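Ferredoxin (Rhodopseudomonas palustris, PDB 4LTU) binds a single [2Fe-2S] cluster and probably shuttles electrons between redox partners, as in other ferredoxins of the adrenodoxin/putidaredoxin family. Local coordinates at residues E68-L71 with L72-T75. Sequence-based numbering, arbitrary orientation.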
ATOM      1  N   GLU A  68       2.825  11.583   5.849  1.00 19.66           N
ATOM      2  CA  GLU A  68       2.491  10.770   4.676  1.00 19.26           C
ATOM      3  C   GLU A  68       1.978  11.628   3.536  1.00 19.47           C
ATOM      4  O   GLU A  68       2.291  11.339   2.363  1.00 20.22           O
ATOM      5  CB  GLU A  68       1.438   9.722   4.995  1.00 19.64           C
ATOM      6  CG  GLU A  68       1.050   8.865   3.774  1.00 17.96           C
ATOM      7  CD  GLU A  68       0.167   7.693   4.139  1.00 17.50           C
ATOM      8  OE1 GLU A  68      -0.019   7.422   5.346  1.00 18.30           O
ATOM      9  OE2 GLU A  68      -0.367   7.057   3.220  1.00 17.18           O
ATOM     10  N   ASP A  69       1.189  12.654   3.858  1.00 18.44           N
ATOM     11  CA  ASP A  69       0.654  13.556   2.815  1.00 19.35           C
ATOM     12  C   ASP A  69       1.724  14.306   2.029  1.00 19.39           C
ATOM     13  O   ASP A  69       1.635  14.441   0.808  1.00 19.39           O
ATOM     14  CB  ASP A  69      -0.333  14.567   3.387  1.00 18.74           C
ATOM     15  CG  ASP A  69      -0.951  15.439   2.325  1.00 20.50           C
ATOM     16  OD1 ASP A  69      -1.750  14.891   1.504  1.00 19.54           O
ATOM     17  OD2 ASP A  69      -0.649  16.675   2.319  1.00 20.62           O
ATOM     18  N   ASP A  70       2.741  14.812   2.713  1.00 20.20           N
ATOM     19  CA  ASP A  70       3.829  15.454   1.970  1.00 20.53           C
ATOM     20  C   ASP A  70       4.734  14.449   1.261  1.00 20.07           C
ATOM     21  O   ASP A  70       5.198  14.709   0.151  1.00 20.47           O
ATOM     22  CB  ASP A  70       4.645  16.392   2.830  1.00 20.82           C
ATOM     23  CG  ASP A  70       5.670  17.156   2.017  1.00 23.39           C
ATOM     24  OD1 ASP A  70       5.265  18.021   1.187  1.00 25.11           O
ATOM     25  OD2 ASP A  70       6.879  16.870   2.200  1.00 25.43           O
ATOM     26  N   LEU A  71       4.987  13.305   1.889  1.00 19.34           N
ATOM     27  CA  LEU A  71       5.662  12.220   1.165  1.00 18.99           C
ATOM     28  C   LEU A  71       4.947  11.882  -0.148  1.00 18.41           C
ATOM     29  O   LEU A  71       5.575  11.697  -1.185  1.00 18.28           O
ATOM     30  CB  LEU A  71       5.806  10.969   2.043  1.00 17.95           C
ATOM     31  CG  LEU A  71       6.939  11.086   3.075  1.00 18.43           C
ATOM     32  CD1 LEU A  71       6.916   9.897   4.014  1.00 15.47           C
ATOM     33  CD2 LEU A  71       8.337  11.284   2.383  1.00 16.36           C
ATOM     34  N   LEU A  72       3.630  11.835  -0.108  1.00 18.51           N
ATOM     35  CA  LEU A  72       2.885  11.393  -1.282  1.00 19.48           C
ATOM     36  C   LEU A  72       2.992  12.282  -2.520  1.00 20.69           C
ATOM     37  O   LEU A  72       2.802  11.785  -3.640  1.00 21.15           O
ATOM     38  CB  LEU A  72       1.424  11.112  -0.937  1.00 19.43           C
ATOM     39  CG  LEU A  72       1.239   9.808  -0.165  1.00 17.79           C
ATOM     40  CD1 LEU A  72      -0.196   9.710   0.340  1.00 14.41           C
ATOM     41  CD2 LEU A  72       1.663   8.580  -1.027  1.00 16.34           C
ATOM     42  N   ASP A  73       3.317  13.565  -2.375  1.00 21.17           N
ATOM     43  CA  ASP A  73       3.462  14.318  -3.609  1.00 22.50           C
ATOM     44  C   ASP A  73       4.841  14.292  -4.270  1.00 22.73           C
ATOM     45  O   ASP A  73       5.068  14.984  -5.264  1.00 21.85           O
ATOM     46  CB  ASP A  73       2.791  15.715  -3.583  1.00 23.61           C
ATOM     47  CG  ASP A  73       3.195  16.535  -2.417  1.00 23.74           C
ATOM     48  OD1 ASP A  73       4.404  16.570  -2.145  1.00 27.03           O
ATOM     49  OD2 ASP A  73       2.305  17.134  -1.769  1.00 23.01           O
ATOM     50  N   GLY A  74       5.713  13.422  -3.741  1.00 22.26           N
ATOM     51  CA  GLY A  74       7.000  13.117  -4.338  1.00 22.81           C
ATOM     52  C   GLY A  74       7.068  11.720  -4.945  1.00 23.25           C
ATOM     53  O   GLY A  74       8.166  11.202  -5.208  1.00 23.20           O
ATOM     54  N   THR A  75       5.903  11.106  -5.169  1.00 22.73           N
ATOM     55  CA  THR A  75       5.838   9.757  -5.732  1.00 22.61           C
ATOM     56  C   THR A  75       6.388   9.718  -7.168  1.00 22.31           C
ATOM     57  O   THR A  75       6.460  10.753  -7.814  1.00 22.07           O
ATOM     58  CB  THR A  75       4.398   9.197  -5.686  1.00 22.68           C
ATOM     59  OG1 THR A  75       3.483  10.182  -6.180  1.00 22.35           O
ATOM     60  CG2 THR A  75       4.013   8.826  -4.258  1.00 21.91           C
TER
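Leu72 N donates to Glu68 O at 2.9 Å, an i to i+4 helical bond, after which the chain tightens: Gly74 N reaches Leu71 O at 3.1 Å, its N-H nearly straight (161°) but above the carbonyl plane, and a type I turn runs from Leu72 to Thr75. Glu68 and Leu72, one helical turn apart, lie side by side and point the same way, Leu72 CD1 resting 3.7 Å from Glu68 CG. With CG anti to the backbone N (chi1 179°), the extended Glu68 chain carries OE2 past this methyl, where it forms a salt bridge with Arg84 NE and accepts a hydrogen bond from Leu85 N. Leu72 also packs on Leu85, so an alanine here would probably leave a gap against strand 83-85 and the Glu68 CG methylene without its neighbour. On the exposed side, the carboxylates of Asp70 and Asp73 are turned 82° apart, with Asp70 OD1 and Asp73 OD1 3.7 Å from each other, and Asp73 OD1 comes to 3.1 Å from Asp70 O, acceptor against acceptor. Asp69 OD1 makes a salt bridge with Arg79, which also forms a weak, long ion pair with Asp73. The side chain of Leu71 comes to about 5 Å from the [2Fe-2S] cluster. The helix end thus combines an inner face, where a leucine packs beside a salt-bridged glutamate, with an acidic outer one, where Arg79 probably eases the repulsion between Asp70 and Asp73.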